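Local coordinates for C-type diheme-containing protein (Kuenenia stuttgartiensis, PDB 6H5L), which probably carries electrons through two covalently bound c-type hemes as part of a large multiheme reductase complex of an anammox bacterium, at residues B[179-182]-B[183-187]. Residues are numbered along the deposited sequence; the frame is centred on the assembly and turned at random.
With HEC (heme c), chain K.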
ATOM      1  N   SER B 179       9.951   2.424 -38.366  1.00 44.52           N
ATOM      2  CA  SER B 179       9.916   1.057 -38.857  1.00 39.68           C
ATOM      3  C   SER B 179      11.260   0.370 -38.624  1.00 39.62           C
ATOM      4  O   SER B 179      12.304   1.029 -38.592  1.00 36.78           O
ATOM      5  CB  SER B 179       9.580   1.038 -40.345  1.00 40.86           C
ATOM      6  OG  SER B 179       9.796  -0.243 -40.915  1.00 43.28           O
ATOM      7  N   PRO B 180      11.260  -0.954 -38.444  1.00 40.41           N
ATOM      8  CA  PRO B 180      12.542  -1.673 -38.384  1.00 36.35           C
ATOM      9  C   PRO B 180      13.367  -1.515 -39.650  1.00 35.34           C
ATOM     10  O   PRO B 180      14.602  -1.489 -39.578  1.00 33.12           O
ATOM     11  CB  PRO B 180      12.118  -3.132 -38.157  1.00 39.43           C
ATOM     12  CG  PRO B 180      10.756  -3.043 -37.547  1.00 42.80           C
ATOM     13  CD  PRO B 180      10.113  -1.834 -38.160  1.00 41.61           C
ATOM     14  N   THR B 181      12.716  -1.404 -40.812  1.00 33.41           N
ATOM     15  CA  THR B 181      13.440  -1.108 -42.046  1.00 38.95           C
ATOM     16  C   THR B 181      14.009   0.306 -42.020  1.00 37.29           C
ATOM     17  O   THR B 181      15.122   0.543 -42.502  1.00 39.31           O
ATOM     18  CB  THR B 181      12.520  -1.296 -43.255  1.00 41.76           C
ATOM     19  OG1 THR B 181      12.041  -2.647 -43.291  1.00 46.78           O
ATOM     20  CG2 THR B 181      13.260  -0.986 -44.552  1.00 43.55           C
ATOM     21  N   ASP B 182      13.258   1.255 -41.454  1.00 40.06           N
ATOM     22  CA  ASP B 182      13.726   2.636 -41.381  1.00 34.28           C
ATOM     23  C   ASP B 182      14.973   2.747 -40.513  1.00 38.23           C
ATOM     24  O   ASP B 182      15.955   3.396 -40.895  1.00 37.29           O
ATOM     25  CB  ASP B 182      12.612   3.536 -40.844  1.00 36.23           C
ATOM     26  CG  ASP B 182      11.426   3.619 -41.784  1.00 35.70           C
ATOM     27  OD1 ASP B 182      11.558   3.188 -42.949  1.00 40.55           O
ATOM     28  OD2 ASP B 182      10.360   4.107 -41.354  1.00 33.70           O
ATOM     29  N   VAL B 183      14.952   2.116 -39.338  1.00 36.02           N
ATOM     30  CA  VAL B 183      16.103   2.181 -38.441  1.00 34.54           C
ATOM     31  C   VAL B 183      17.294   1.451 -39.048  1.00 37.42           C
ATOM     32  O   VAL B 183      18.441   1.900 -38.931  1.00 44.75           O
ATOM     33  CB  VAL B 183      15.730   1.624 -37.055  1.00 35.03           C
ATOM     34  CG1 VAL B 183      16.955   1.560 -36.156  1.00 29.01           C
ATOM     35  CG2 VAL B 183      14.649   2.481 -36.418  1.00 29.87           C
ATOM     36  N   TYR B 184      17.046   0.316 -39.706  1.00 35.97           N
ATOM     37  CA  TYR B 184      18.123  -0.382 -40.402  1.00 32.95           C
ATOM     38  C   TYR B 184      18.713   0.485 -41.507  1.00 34.41           C
ATOM     39  O   TYR B 184      19.926   0.451 -41.752  1.00 36.06           O
ATOM     40  CB  TYR B 184      17.610  -1.705 -40.972  1.00 35.73           C
ATOM     41  CG  TYR B 184      18.573  -2.383 -41.925  1.00 31.82           C
ATOM     42  CD1 TYR B 184      19.591  -3.201 -41.450  1.00 28.03           C
ATOM     43  CD2 TYR B 184      18.460  -2.208 -43.299  1.00 28.41           C
ATOM     44  CE1 TYR B 184      20.472  -3.822 -42.317  1.00 26.92           C
ATOM     45  CE2 TYR B 184      19.337  -2.824 -44.173  1.00 24.80           C
ATOM     46  CZ  TYR B 184      20.340  -3.630 -43.676  1.00 34.09           C
ATOM     47  OH  TYR B 184      21.215  -4.247 -44.539  1.00 46.43           O
ATOM     48  N   LEU B 185      17.869   1.259 -42.193  1.00 35.50           N
ATOM     49  CA  LEU B 185      18.361   2.146 -43.243  1.00 29.83           C
ATOM     50  C   LEU B 185      19.311   3.195 -42.682  1.00 34.79           C
ATOM     51  O   LEU B 185      20.348   3.491 -43.289  1.00 34.06           O
ATOM     52  CB  LEU B 185      17.187   2.816 -43.958  1.00 30.57           C
ATOM     53  CG  LEU B 185      16.606   2.085 -45.169  1.00 36.77           C
ATOM     54  CD1 LEU B 185      15.335   2.767 -45.644  1.00 42.11           C
ATOM     55  CD2 LEU B 185      17.631   2.021 -46.293  1.00 34.73           C
ATOM     56  N   ARG B 186      18.973   3.771 -41.523  1.00 33.49           N
ATOM     57  CA  ARG B 186      19.824   4.795 -40.924  1.00 29.85           C
ATOM     58  C   ARG B 186      21.215   4.252 -40.625  1.00 30.92           C
ATOM     59  O   ARG B 186      22.221   4.927 -40.879  1.00 28.57           O
ATOM     60  CB  ARG B 186      19.178   5.334 -39.647  1.00 22.12           C
ATOM     61  CG  ARG B 186      17.764   5.873 -39.821  1.00 23.59           C
ATOM     62  CD  ARG B 186      17.727   7.167 -40.622  1.00 24.84           C
ATOM     63  NE  ARG B 186      17.670   6.934 -42.062  1.00 30.16           N
ATOM     64  CZ  ARG B 186      16.550   6.681 -42.731  1.00 30.26           C
ATOM     65  NH1 ARG B 186      15.391   6.622 -42.090  1.00 29.63           N
ATOM     66  NH2 ARG B 186      16.591   6.484 -44.042  1.00 24.93           N
ATOM     67  N   PHE B 187      21.295   3.033 -40.088  1.00 31.29           N
ATOM     68  CA  PHE B 187      22.590   2.438 -39.781  1.00 33.43           C
ATOM     69  C   PHE B 187      23.345   2.032 -41.038  1.00 34.95           C
ATOM     70  O   PHE B 187      24.576   1.922 -40.999  1.00 36.80           O
ATOM     71  CB  PHE B 187      22.414   1.221 -38.869  1.00 28.42           C
ATOM     72  CG  PHE B 187      21.690   1.517 -37.582  1.00 33.54           C
ATOM     73  CD1 PHE B 187      21.639   2.805 -37.072  1.00 31.80           C
ATOM     74  CD2 PHE B 187      21.067   0.501 -36.878  1.00 30.01           C
ATOM     75  CE1 PHE B 187      20.972   3.073 -35.892  1.00 26.71           C
ATOM     76  CE2 PHE B 187      20.402   0.762 -35.696  1.00 30.79           C
ATOM     77  CZ  PHE B 187      20.353   2.049 -35.203  1.00 30.61           C
TER
HETATM   78 FE   HEC K 301      23.444   7.873 -33.119  1.00 27.58          FE
HETATM   79  CHA HEC K 301      20.836   9.589 -34.547  1.00 26.54           C
HETATM   80  CHB HEC K 301      21.544   5.008 -33.131  1.00 35.29           C
HETATM   81  CHC HEC K 301      26.151   6.061 -32.032  1.00 37.41           C
HETATM   82  CHD HEC K 301      25.082  10.787 -32.397  1.00 31.42           C
HETATM   83  NA  HEC K 301      21.554   7.373 -33.782  1.00 29.06           N
HETATM   84  C1A HEC K 301      20.602   8.268 -34.229  1.00 25.67           C
HETATM   85  C2A HEC K 301      19.331   7.572 -34.309  1.00 27.25           C
HETATM   86  C3A HEC K 301      19.528   6.308 -33.914  1.00 30.23           C
HETATM   87  C4A HEC K 301      20.930   6.157 -33.576  1.00 32.28           C
HETATM   88  CMA HEC K 301      18.461   5.193 -33.830  1.00 34.70           C
HETATM   89  CAA HEC K 301      17.989   8.196 -34.762  1.00 20.58           C
HETATM   90  CBA HEC K 301      17.654   7.756 -36.185  1.00 15.93           C
HETATM   91  CGA HEC K 301      16.366   8.407 -36.622  1.00 23.21           C
HETATM   92  O1A HEC K 301      15.847   9.274 -35.872  1.00 31.14           O
HETATM   93  O2A HEC K 301      15.860   8.065 -37.720  1.00 27.35           O
HETATM   94  NB  HEC K 301      23.768   5.906 -32.588  1.00 35.74           N
HETATM   95  C1B HEC K 301      22.885   4.873 -32.835  1.00 33.88           C
HETATM   96  C2B HEC K 301      23.614   3.625 -32.742  1.00 39.92           C
HETATM   97  C3B HEC K 301      24.889   3.909 -32.435  1.00 34.82           C
HETATM   98  C4B HEC K 301      25.008   5.352 -32.334  1.00 38.37           C
HETATM   99  CMB HEC K 301      22.974   2.232 -32.940  1.00 35.80           C
HETATM  100  CAB HEC K 301      26.056   2.918 -32.213  1.00 25.70           C
HETATM  101  CBB HEC K 301      26.363   2.071 -33.468  1.00 30.26           C
HETATM  102  NC  HEC K 301      25.261   8.336 -32.316  1.00 36.54           N
HETATM  103  C1C HEC K 301      26.265   7.436 -32.008  1.00 39.48           C
HETATM  104  C2C HEC K 301      27.488   8.185 -31.792  1.00 32.34           C
HETATM  105  C3C HEC K 301      27.162   9.486 -31.762  1.00 32.40           C
HETATM  106  C4C HEC K 301      25.773   9.612 -32.180  1.00 33.93           C
HETATM  107  CMC HEC K 301      28.798   7.561 -31.252  1.00 34.19           C
HETATM  108  CAC HEC K 301      28.123  10.667 -31.482  1.00 38.47           C
HETATM  109  CBC HEC K 301      29.174  10.791 -32.606  1.00 43.04           C
HETATM  110  ND  HEC K 301      23.011   9.888 -33.412  1.00 34.35           N
HETATM  111  C1D HEC K 301      23.877  10.922 -33.063  1.00 28.02           C
HETATM  112  C2D HEC K 301      23.300  12.171 -33.513  1.00 23.48           C
HETATM  113  C3D HEC K 301      21.971  11.797 -34.186  1.00 27.83           C
HETATM  114  C4D HEC K 301      21.878  10.359 -34.074  1.00 26.11           C
HETATM  115  CMD HEC K 301      23.900  13.583 -33.351  1.00 26.96           C
HETATM  116  CAD HEC K 301      20.948  12.750 -34.844  1.00 19.00           C
HETATM  117  CBD HEC K 301      20.041  13.350 -33.773  1.00 28.63           C
HETATM  118  CGD HEC K 301      19.136  14.387 -34.384  1.00 31.20           C
HETATM  119  O1D HEC K 301      19.078  14.478 -35.639  1.00 15.12           O
HETATM  120  O2D HEC K 301      18.472  15.130 -33.614  1.00 36.78           O
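Leu185 N donates the shortest bond of the contact, to Thr181 O (2.9 Å, N-H...O angle 146°), third of three successive i to i+4 bonds after Val183 N to Ser179 O and Tyr184 N to Pro180 O. The next acceptor, Asp182 O, meets two parts of Arg186: the backbone N donates a hydrogen bond (3.1 Å), and the guanidinium turns one face toward the same oxygen, NH1 passing at 3.5 Å without bonding. The arginine gets there by folding back: CG stands beside its own backbone N (chi1 -55°), and further bends at chi2 and chi3 carry the guanidinium toward the start of helix 180-189. Its CG and CD pack against propionate O2A of the heme c (CD at 3.6 Å), while the guanidinium stands off, and NH2 makes a weak bond to Arg52 O. A capping box closes the first turn: Ser179 OG accepts from Thr181 N (3.1 Å), while Asp182 OD2 receives a weak, long bond from Ser179 N. Phe187 brings CE1 to 3.4 Å from the heme meso carbon CHB. Tyr184 stacks on Trp209 of helix 205-217. A leucine in place of Arg186 would probably leave Arg52 O without this donor and Asp182 O without the cation over it. With NH1 5.2 Å from Asp182 OD1, that cation would probably favour the carboxylate and add only at longer range to the field at the heme, which Lys50 NZ also meets.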